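Local coordinates for protein manganese-containing pseudocatalase (Thermus thermophilus, PDB 2V8T) that probably breaks down hydrogen peroxide as a catalase, using a pair of manganese ions in each subunit, at residues Met37-Leu40 with Met41-Tyr45; Arg175-Ile178 with Gly179-Val183; Thr205-Leu208 with Pro209-Lys212; Lys222-Met225 with Asp226-Phe229. One frame throughout, in Å; residues are numbered along the deposited sequence. Where two conformers were deposited one is given.

Contact 1 (Met37-Leu40 with Met41-Tyr45); sequences MSTL and MNYMY
Asn42 folds its amide back onto the carbonyl oxygen of Ser38, one turn earlier in helix 36-49. Asn42 ND2 donates to Ser38 O at 2.8 Å, and Ser38 O lies in the plane of the amide. The same oxygen takes the regular helix bond from Asn42 N at 2.9 Å. The two donors reach it from opposite faces of the carbonyl plane. ND2 stands well above that plane, so it does not use a lone pair direction. The amide has further partners: ND2 also donates to Tyr137 O, and OD1 accepts from Phe139 N. Together these bonds fix the rotation of the buried amide. Ser38 OG hydrogen-bonds to Arg33 O and Trp133 NE1 instead.

Tyr43 carries a further polar side chain to the contact. Its CG is anti to its own carbonyl carbon (chi1 -51°), which carries the ring back over Thr39. Thr39 O sits over one ring face, offset toward the rim, while accepting from Tyr43 N at 3.1 Å. The two side chains run side by side, with Thr39 CG2 at 3.8 Å from Tyr43 OH. The hydroxyl hydrogen-bonds to Glu155, a manganese ligand on helix 144-166. On the apolar flank, Leu40 CD1 meets Met44 CE at 4.0 Å.

The chemistry is divided round the helix. Met37, Met41 and Met44 pack at the boundary with a neighbouring subunit, Met41 on its own counterpart there. Asn42 and Ser38 tie the helix to nearby backbone and Trp133. Thr39 and Tyr43 lie by the manganese site, where Tyr43 is a second-shell residue that probably helps to position Glu155.

Contact 2 (Arg175-Ile178 with Gly179-Val183); sequences REMI and GYLLV
Ile178 and Leu182 meet one turn apart on helix 172-200, and Met177 and Leu181 do the same on an adjoining flank. Ile178 CG2 touches Leu182 CD1 at 3.9 Å. Leu182 CG comes closer to the backbone, at 3.2 Å from Ile178 O. That oxygen also takes the helix bond from Leu182 N at 2.8 Å. In the second pair, Met177 SD rests 3.7 Å from Leu181 CD1. The methionine chain starts with CG anti to the backbone N (chi1 174°) and then bends twice, which swings the sulfur along the helix to the leucine methyl.

The other side is looser. Arg175 and Glu176 are partly exposed, and their side chains make no contact with 179-183. Their charges pair farther off: Arg175 NE with Glu220, and Glu176 OE1 with Lys223. Arg175 NH1 also donates to Ala100 O of a neighbouring subunit. Gly179, one turn on from Arg175, adds no side chain; its N donates to Arg175 O.

The packed side faces the other long helices of the ferritin-like bundle. Met177 and Leu181 pack against helix 57-85, where Leu181 touches the manganese ligand His73. Ile178 and Leu182 pack against helix 144-166, Leu182 on Arg159 and Leu163. Replacing Leu182 by an alanine would probably leave Ile178 CG2 without its partner and open a gap toward Arg159 and Leu163. Val183 meets the short helix 219-226.

Contact 3 (Thr205-Leu208 with Pro209-Lys212); sequences TKML and PIPK
Met207 and Ile210 are brought together by their side-chain torsions. Met207 CG lies roughly opposite the backbone N (chi1 -150°), and the chain runs on extended to the sulfur before bending at its methyl. Ile210 turns CG1 opposite its carbonyl carbon (chi1 -62°), and the extended chi2 (165°) carries CD1 on to the methionine. Ile210 CD1 touches Met207 CG and Met207 SD, each at 3.8 Å. Ile210 CG1 also lies 3.6 Å from Met207 O.

The backbone between them is bent sharply by a cis peptide bond. Leu208 CA and Pro209 CA are 2.9 Å apart, on the same side of that bond. Pro209 CD therefore sits beside the preceding carbonyl, at 2.8 Å from Leu208 O. Before the bend, Leu208 N bonds back to Thr205 O at 3.1 Å. A second cis peptide follows, between Ile210 and Pro211. The contact across the bend is apolar. Two backbone atoms after it have partners outside the loop: Ile210 O accepts from Arg159 NH1, and Lys212 N donates to Glu284 of a neighbouring subunit.

This is the loop that leads from helix 172-200 to helix 219-226. Leu208 packs on Phe152 and Val156 of helix 144-166, and Pro209 lies on Arg159 of the same helix. Met207 also packs on Met204 of a different neighbouring subunit, and Ile210 on Leu146 in helix 144-166 of that same subunit.

Contact 4 (Lys222-Met225 with Asp226-Phe229); sequences KKYM and DLGF
Tyr224 and Phe229 lie rim to rim where helix 219-226 ends. Their planes are nearly parallel, at 15°, but neither ring covers the face of the other, and their centroids are 6.0 Å apart. The nearest atoms are Tyr224 CD1 and Phe229 CD2, at 3.6 Å. Both rings leave the backbone with CG opposite the carbonyl carbon (chi1 near -66°), and the turn between them brings their rims together. Leu227 shares this first torsion, and its CB sits over the centre of one face of Phe229. Phe229 also packs on Val183 of helix 172-200. Replacing Phe229 by an alanine would probably leave Tyr224 CD1 and Leu227 CB without this ring beside them, and Val183 with less packing.

On the exposed side, Lys222 reaches Asp226, one turn on. In the conformer described, its chain bends at chi2 and then extends, so that Lys222 NZ meets Asp226 OD2 at 2.7 Å. The bond uses the syn lone pair of that oxygen, and the pair forms a salt bridge.

The backbone closes the helix. Phe229 N donates to Tyr224 O at 3.1 Å. Inside that bond, Gly228 N donates to Met225 O at 2.8 Å, from above the carbonyl plane. Gly228 has a positive phi of 92°, where a side chain would jam against the carbonyl oxygen of Leu227. These two bonds and the glycine make a Schellman motif, a common C-terminal helix cap, which here turns the chain toward strand 232-235.

Contacts 1 and 2 are buried and lie on two helices of the ferritin-like bundle that carries the manganese pair. Contact 1 is rich in hydrogen-bonded polar groups, one of them bonded to a manganese ligand; contact 2 brings mostly aliphatic packing, with its charges at the margin. Contact 3 is partly buried and peripheral, a loop with cis prolines set between subunits. Contact 4 is a surface helix end that touches no other chain of the assembly. Of the four, contacts 2 and 4 touch each other: Lys223 pairs with Glu176, and Tyr180 packs on Tyr224 and Phe229, joining helices 172-200 and 219-226. Contacts 1 and 3 stay apart, their centres about 22 Å from each other.

Contact 1 (Met37-Leu40 with Met41-Tyr45)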
loop_
_atom_site.group_PDB
_atom_site.type_symbol
_atom_site.label_atom_id
_atom_site.label_comp_id
_atom_site.label_asym_id
_atom_site.label_seq_id
_atom_site.Cartn_x
_atom_site.Cartn_y
_atom_site.Cartn_z
ATOM N N MET A 37 6.804 -8.853 -14.646
ATOM C CA MET A 37 6.152 -9.527 -13.522
ATOM C C MET A 37 4.649 -9.615 -13.728
ATOM O O MET A 37 4.023 -10.588 -13.325
ATOM C CB MET A 37 6.442 -8.835 -12.189
ATOM C CG MET A 37 7.777 -9.036 -11.643
ATOM S SD MET A 37 7.986 -10.714 -10.929
ATOM C CE MET A 37 6.985 -10.609 -9.440
ATOM N N SER A 38 4.057 -8.549 -14.265
ATOM C CA SER A 38 2.625 -8.536 -14.468
ATOM C C SER A 38 2.186 -9.485 -15.565
ATOM O O SER A 38 1.211 -10.221 -15.367
ATOM C CB SER A 38 2.116 -7.138 -14.761
ATOM O OG SER A 38 2.255 -6.377 -13.575
ATOM N N THR A 39 2.827 -9.474 -16.712
ATOM C CA THR A 39 2.414 -10.438 -17.754
ATOM C C THR A 39 2.635 -11.862 -17.267
ATOM O O THR A 39 1.733 -12.707 -17.370
ATOM C CB THR A 39 3.069 -10.106 -19.080
ATOM O OG1 THR A 39 4.463 -10.051 -18.850
ATOM C CG2 THR A 39 2.551 -8.803 -19.645
ATOM N N LEU A 40 3.787 -12.128 -16.649
ATOM C CA LEU A 40 4.043 -13.432 -16.050
ATOM C C LEU A 40 2.919 -13.840 -15.139
ATOM O O LEU A 40 2.353 -14.946 -15.254
ATOM C CB LEU A 40 5.348 -13.392 -15.270
ATOM C CG LEU A 40 5.598 -14.594 -14.380
ATOM C CD1 LEU A 40 5.667 -15.892 -15.161
ATOM C CD2 LEU A 40 6.878 -14.359 -13.558
ATOM N N MET A 41 2.620 -13.023 -14.111
ATOM C CA MET A 41 1.734 -13.499 -13.068
ATOM C C MET A 41 0.283 -13.537 -13.531
ATOM O O MET A 41 -0.494 -14.396 -13.081
ATOM C CB MET A 41 1.921 -12.624 -11.832
ATOM C CG MET A 41 3.312 -12.808 -11.165
ATOM S SD MET A 41 3.387 -14.361 -10.188
ATOM C CE MET A 41 5.152 -14.731 -10.091
ATOM N N ASN A 42 -0.112 -12.626 -14.435
ATOM C CA ASN A 42 -1.425 -12.736 -15.032
ATOM C C ASN A 42 -1.607 -14.116 -15.701
ATOM O O ASN A 42 -2.581 -14.807 -15.461
ATOM C CB ASN A 42 -1.656 -11.620 -16.092
ATOM C CG ASN A 42 -2.250 -10.393 -15.425
ATOM O OD1 ASN A 42 -3.448 -10.336 -15.256
ATOM N ND2 ASN A 42 -1.417 -9.441 -15.020
ATOM N N TYR A 43 -0.653 -14.445 -16.585
ATOM C CA TYR A 43 -0.856 -15.696 -17.354
ATOM C C TYR A 43 -0.660 -16.897 -16.461
ATOM O O TYR A 43 -1.340 -17.931 -16.645
ATOM C CB TYR A 43 0.061 -15.710 -18.553
ATOM C CG TYR A 43 -0.009 -14.469 -19.392
ATOM C CD1 TYR A 43 -1.119 -13.606 -19.444
ATOM C CD2 TYR A 43 1.098 -14.102 -20.156
ATOM C CE1 TYR A 43 -1.082 -12.423 -20.137
ATOM C CE2 TYR A 43 1.144 -12.936 -20.898
ATOM C CZ TYR A 43 0.031 -12.075 -20.867
ATOM O OH TYR A 43 0.032 -10.884 -21.528
ATOM N N MET A 44 0.241 -16.815 -15.494
ATOM C CA MET A 44 0.456 -17.935 -14.593
ATOM C C MET A 44 -0.824 -18.231 -13.835
ATOM O O MET A 44 -1.307 -19.374 -13.804
ATOM C CB MET A 44 1.595 -17.653 -13.655
ATOM C CG MET A 44 2.100 -18.801 -12.952
ATOM S SD MET A 44 2.792 -20.119 -13.981
ATOM C CE MET A 44 4.025 -19.477 -14.443
ATOM N N TYR A 45 -1.396 -17.215 -13.149
ATOM C CA TYR A 45 -2.608 -17.464 -12.373
ATOM C C TYR A 45 -3.781 -17.820 -13.259
ATOM O O TYR A 45 -4.581 -18.687 -12.901
ATOM C CB TYR A 45 -2.902 -16.311 -11.423
ATOM C CG TYR A 45 -2.052 -16.405 -10.184
ATOM C CD1 TYR A 45 -2.506 -17.025 -9.033
ATOM C CD2 TYR A 45 -0.746 -15.954 -10.145
ATOM C CE1 TYR A 45 -1.713 -17.184 -7.944
ATOM C CE2 TYR A 45 0.098 -16.110 -9.049
ATOM C CZ TYR A 45 -0.439 -16.742 -7.935
ATOM O OH TYR A 45 0.346 -16.889 -6.795
#

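Contact 2 (Arg175-Ile178 with Gly179-Val183)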
loop_
_atom_site.group_PDB
_atom_site.type_symbol
_atom_site.label_atom_id
_atom_site.label_comp_id
_atom_site.label_asym_id
_atom_site.label_seq_id
_atom_site.Cartn_x
_atom_site.Cartn_y
_atom_site.Cartn_z
ATOM N N ARG A 175 18.817 -1.564 -24.968
ATOM C CA ARG A 175 18.240 -1.540 -26.323
ATOM C C ARG A 175 18.086 -2.948 -26.895
ATOM O O ARG A 175 17.117 -3.215 -27.593
ATOM C CB ARG A 175 19.204 -0.756 -27.261
ATOM C CG ARG A 175 19.268 0.782 -26.989
ATOM C CD ARG A 175 20.142 1.579 -27.861
ATOM N NE ARG A 175 19.858 1.600 -29.272
ATOM C CZ ARG A 175 19.407 2.566 -30.076
ATOM N NH1 ARG A 175 18.884 3.704 -29.715
ATOM N NH2 ARG A 175 19.510 2.258 -31.365
ATOM N N GLU A 176 19.044 -3.814 -26.616
ATOM C CA GLU A 176 18.959 -5.207 -27.095
ATOM C C GLU A 176 17.808 -5.959 -26.435
ATOM O O GLU A 176 16.993 -6.599 -27.086
ATOM C CB GLU A 176 20.246 -6.024 -26.957
ATOM C CG GLU A 176 21.323 -5.553 -27.896
ATOM C CD GLU A 176 21.062 -5.724 -29.382
ATOM O OE1 GLU A 176 20.105 -6.435 -29.769
ATOM O OE2 GLU A 176 21.831 -5.089 -30.146
ATOM N N MET A 177 17.741 -5.865 -25.100
ATOM C CA MET A 177 16.656 -6.507 -24.384
ATOM C C MET A 177 15.316 -5.988 -24.877
ATOM O O MET A 177 14.366 -6.767 -25.098
ATOM C CB MET A 177 16.832 -6.326 -22.877
ATOM C CG MET A 177 15.664 -6.837 -22.052
ATOM S SD MET A 177 14.276 -5.704 -21.862
ATOM C CE MET A 177 15.027 -4.482 -20.759
ATOM N N ILE A 178 15.187 -4.663 -24.994
ATOM C CA ILE A 178 13.892 -4.098 -25.340
ATOM C C ILE A 178 13.536 -4.458 -26.770
ATOM O O ILE A 178 12.404 -4.806 -27.083
ATOM C CB ILE A 178 13.826 -2.596 -25.079
ATOM C CG1 ILE A 178 13.906 -2.309 -23.589
ATOM C CG2 ILE A 178 12.567 -2.033 -25.747
ATOM C CD1 ILE A 178 14.150 -0.855 -23.234
ATOM N N GLY A 179 14.518 -4.353 -27.697
ATOM C CA GLY A 179 14.206 -4.738 -29.063
ATOM C C GLY A 179 13.685 -6.175 -29.150
ATOM O O GLY A 179 12.738 -6.461 -29.890
ATOM N N TYR A 180 14.323 -7.064 -28.418
ATOM C CA TYR A 180 13.898 -8.470 -28.418
ATOM C C TYR A 180 12.485 -8.605 -27.848
ATOM O O TYR A 180 11.622 -9.289 -28.425
ATOM C CB TYR A 180 14.902 -9.333 -27.653
ATOM C CG TYR A 180 14.560 -10.793 -27.716
ATOM C CD1 TYR A 180 14.693 -11.490 -28.903
ATOM C CD2 TYR A 180 14.094 -11.494 -26.626
ATOM C CE1 TYR A 180 14.388 -12.845 -29.022
ATOM C CE2 TYR A 180 13.760 -12.876 -26.768
ATOM C CZ TYR A 180 13.945 -13.515 -27.971
ATOM O OH TYR A 180 13.589 -14.874 -28.057
ATOM N N LEU A 181 12.244 -7.973 -26.698
ATOM C CA LEU A 181 10.941 -8.117 -26.057
ATOM C C LEU A 181 9.830 -7.356 -26.764
ATOM O O LEU A 181 8.659 -7.720 -26.607
ATOM C CB LEU A 181 11.037 -7.806 -24.580
ATOM C CG LEU A 181 11.924 -8.782 -23.772
ATOM C CD1 LEU A 181 11.816 -8.491 -22.279
ATOM C CD2 LEU A 181 11.577 -10.258 -24.047
ATOM N N LEU A 182 10.161 -6.345 -27.564
ATOM C CA LEU A 182 9.139 -5.754 -28.458
ATOM C C LEU A 182 8.673 -6.805 -29.457
ATOM O O LEU A 182 7.476 -6.909 -29.782
ATOM C CB LEU A 182 9.703 -4.554 -29.199
ATOM C CG LEU A 182 9.886 -3.298 -28.358
ATOM C CD1 LEU A 182 10.681 -2.271 -29.145
ATOM C CD2 LEU A 182 8.531 -2.737 -27.890
ATOM N N VAL A 183 9.610 -7.593 -29.995
ATOM C CA VAL A 183 9.240 -8.638 -30.951
ATOM C C VAL A 183 8.433 -9.736 -30.257
ATOM O O VAL A 183 7.388 -10.171 -30.754
ATOM C CB VAL A 183 10.493 -9.151 -31.677
ATOM C CG1 VAL A 183 10.103 -10.356 -32.565
ATOM C CG2 VAL A 183 11.096 -8.019 -32.491
#

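Contact 3 (Thr205-Leu208 with Pro209-Lys212)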
loop_
_atom_site.group_PDB
_atom_site.type_symbol
_atom_site.label_atom_id
_atom_site.label_comp_id
_atom_site.label_asym_id
_atom_site.label_seq_id
_atom_site.Cartn_x
_atom_site.Cartn_y
_atom_site.Cartn_z
ATOM N N THR A 205 -6.458 -8.608 -34.468
ATOM C CA THR A 205 -5.130 -8.338 -34.968
ATOM C C THR A 205 -5.096 -7.165 -35.929
ATOM O O THR A 205 -4.006 -6.581 -36.133
ATOM C CB THR A 205 -4.480 -9.565 -35.632
ATOM O OG1 THR A 205 -5.227 -9.990 -36.758
ATOM C CG2 THR A 205 -4.257 -10.705 -34.638
ATOM N N LYS A 206 -6.224 -6.778 -36.526
ATOM C CA LYS A 206 -6.248 -5.651 -37.402
ATOM C C LYS A 206 -6.040 -4.306 -36.679
ATOM O O LYS A 206 -5.725 -3.305 -37.303
ATOM C CB LYS A 206 -7.603 -5.591 -38.150
ATOM C CG LYS A 206 -7.937 -4.348 -38.993
ATOM C CD LYS A 206 -9.291 -4.469 -39.648
ATOM C CE LYS A 206 -9.698 -3.138 -40.261
ATOM N NZ LYS A 206 -11.030 -3.450 -40.907
ATOM N N MET A 207 -6.184 -4.312 -35.364
ATOM C CA MET A 207 -5.906 -3.124 -34.565
ATOM C C MET A 207 -4.422 -2.879 -34.391
ATOM O O MET A 207 -4.011 -1.796 -34.006
ATOM C CB MET A 207 -6.546 -3.324 -33.029
ATOM C CG MET A 207 -6.944 -2.024 -32.430
ATOM S SD MET A 207 -7.670 -2.315 -30.896
ATOM C CE MET A 207 -9.289 -2.786 -31.418
ATOM N N LEU A 208 -3.595 -3.900 -34.611
ATOM C CA LEU A 208 -2.167 -3.800 -34.358
ATOM C C LEU A 208 -1.489 -3.044 -35.507
ATOM O O LEU A 208 -1.928 -3.152 -36.667
ATOM C CB LEU A 208 -1.558 -5.193 -34.202
ATOM C CG LEU A 208 -2.130 -5.998 -33.024
ATOM C CD1 LEU A 208 -1.660 -7.454 -33.055
ATOM C CD2 LEU A 208 -1.785 -5.362 -31.669
ATOM N N PRO A 209 -0.386 -2.348 -35.248
ATOM C CA PRO A 209 0.251 -2.195 -33.932
ATOM C C PRO A 209 -0.442 -1.070 -33.110
ATOM O O PRO A 209 -1.013 -0.127 -33.649
ATOM C CB PRO A 209 1.678 -1.816 -34.294
ATOM C CG PRO A 209 1.523 -0.999 -35.570
ATOM C CD PRO A 209 0.419 -1.716 -36.312
ATOM N N ILE A 210 -0.270 -1.199 -31.806
ATOM C CA ILE A 210 -0.587 -0.179 -30.816
ATOM C C ILE A 210 0.679 0.038 -29.979
ATOM O O ILE A 210 1.231 -0.937 -29.480
ATOM C CB ILE A 210 -1.735 -0.613 -29.899
ATOM C CG1 ILE A 210 -3.012 -0.844 -30.699
ATOM C CG2 ILE A 210 -1.952 0.415 -28.800
ATOM C CD1 ILE A 210 -4.087 -1.614 -29.914
ATOM N N PRO A 211 1.124 1.296 -29.774
ATOM C CA PRO A 211 0.768 2.470 -30.557
ATOM C C PRO A 211 1.059 2.244 -32.041
ATOM O O PRO A 211 1.656 1.224 -32.421
ATOM C CB PRO A 211 1.722 3.561 -30.008
ATOM C CG PRO A 211 2.144 3.023 -28.651
ATOM C CD PRO A 211 2.255 1.554 -28.871
ATOM N N LYS A 212 0.622 3.196 -32.872
ATOM C CA LYS A 212 0.730 3.038 -34.325
ATOM C C LYS A 212 2.113 3.421 -34.793
ATOM O O LYS A 212 2.379 4.462 -35.430
ATOM C CB LYS A 212 -0.387 3.781 -35.032
ATOM C CG LYS A 212 -0.513 3.422 -36.491
ATOM C CD LYS A 212 -0.939 1.960 -36.748
ATOM C CE LYS A 212 -2.360 1.619 -36.357
ATOM N NZ LYS A 212 -3.280 2.509 -36.894
#

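Contact 4 (Lys222-Met225 with Asp226-Phe229)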
loop_
_atom_site.group_PDB
_atom_site.type_symbol
_atom_site.label_atom_id
_atom_site.label_comp_id
_atom_site.label_asym_id
_atom_site.label_seq_id
_atom_site.Cartn_x
_atom_site.Cartn_y
_atom_site.Cartn_z
ATOM N N LYS A 222 14.072 -4.549 -35.387
ATOM C CA LYS A 222 14.138 -4.865 -36.805
ATOM C C LYS A 222 15.096 -6.060 -37.022
ATOM O O LYS A 222 14.809 -6.958 -37.810
ATOM C CB LYS A 222 14.541 -3.630 -37.587
ATOM C CG LYS A 222 14.353 -3.787 -39.074
ATOM C CD LYS A 222 15.509 -4.256 -39.787
ATOM C CE LYS A 222 15.282 -4.120 -41.345
ATOM N NZ LYS A 222 16.586 -4.563 -41.864
ATOM N N LYS A 223 16.256 -6.049 -36.359
ATOM C CA LYS A 223 17.181 -7.172 -36.498
ATOM C C LYS A 223 16.526 -8.496 -36.097
ATOM O O LYS A 223 16.631 -9.505 -36.804
ATOM C CB LYS A 223 18.424 -6.930 -35.678
ATOM C CG LYS A 223 19.468 -8.060 -35.768
ATOM C CD LYS A 223 20.623 -7.960 -34.775
ATOM C CE LYS A 223 20.222 -8.061 -33.298
ATOM N NZ LYS A 223 21.287 -7.598 -32.388
ATOM N N TYR A 224 15.833 -8.508 -34.949
ATOM C CA TYR A 224 15.190 -9.743 -34.510
ATOM C C TYR A 224 14.079 -10.189 -35.459
ATOM O O TYR A 224 13.901 -11.395 -35.637
ATOM C CB TYR A 224 14.717 -9.612 -33.055
ATOM C CG TYR A 224 15.868 -9.485 -32.088
ATOM C CD1 TYR A 224 16.786 -10.512 -31.946
ATOM C CD2 TYR A 224 16.019 -8.368 -31.265
ATOM C CE1 TYR A 224 17.865 -10.354 -31.073
ATOM C CE2 TYR A 224 17.073 -8.229 -30.409
ATOM C CZ TYR A 224 18.005 -9.206 -30.325
ATOM O OH TYR A 224 19.109 -9.049 -29.489
ATOM N N MET A 225 13.363 -9.244 -36.065
ATOM C CA MET A 225 12.394 -9.615 -37.113
ATOM C C MET A 225 13.110 -10.152 -38.342
ATOM O O MET A 225 12.626 -11.121 -38.974
ATOM C CB MET A 225 11.500 -8.453 -37.480
ATOM C CG MET A 225 10.624 -8.090 -36.364
ATOM S SD MET A 225 9.290 -6.990 -36.751
ATOM C CE MET A 225 10.179 -5.777 -37.053
ATOM N N ASP A 226 14.252 -9.584 -38.713
ATOM C CA ASP A 226 15.001 -10.099 -39.855
ATOM C C ASP A 226 15.461 -11.537 -39.589
ATOM O O ASP A 226 15.645 -12.300 -40.549
ATOM C CB ASP A 226 16.188 -9.219 -40.142
ATOM C CG ASP A 226 15.855 -7.889 -40.722
ATOM O OD1 ASP A 226 14.738 -7.710 -41.265
ATOM O OD2 ASP A 226 16.744 -6.986 -40.715
ATOM N N LEU A 227 15.623 -11.928 -38.318
ATOM C CA LEU A 227 15.959 -13.289 -37.930
ATOM C C LEU A 227 14.724 -14.203 -37.855
ATOM O O LEU A 227 14.884 -15.406 -37.603
ATOM C CB LEU A 227 16.700 -13.292 -36.586
ATOM C CG LEU A 227 18.059 -12.614 -36.599
ATOM C CD1 LEU A 227 18.664 -12.682 -35.199
ATOM C CD2 LEU A 227 18.988 -13.287 -37.601
ATOM N N GLY A 228 13.532 -13.639 -38.073
ATOM C CA GLY A 228 12.296 -14.414 -38.104
ATOM C C GLY A 228 11.573 -14.534 -36.779
ATOM O O GLY A 228 10.583 -15.274 -36.692
ATOM N N PHE A 229 12.021 -13.815 -35.749
ATOM C CA PHE A 229 11.540 -14.089 -34.402
ATOM C C PHE A 229 10.081 -13.670 -34.180
ATOM O O PHE A 229 9.435 -14.187 -33.258
ATOM C CB PHE A 229 12.447 -13.494 -33.359
ATOM C CG PHE A 229 13.837 -14.136 -33.298
ATOM C CD1 PHE A 229 14.181 -15.297 -33.945
ATOM C CD2 PHE A 229 14.848 -13.531 -32.601
ATOM C CE1 PHE A 229 15.444 -15.857 -33.798
ATOM C CE2 PHE A 229 16.098 -14.088 -32.480
ATOM C CZ PHE A 229 16.401 -15.248 -33.033
#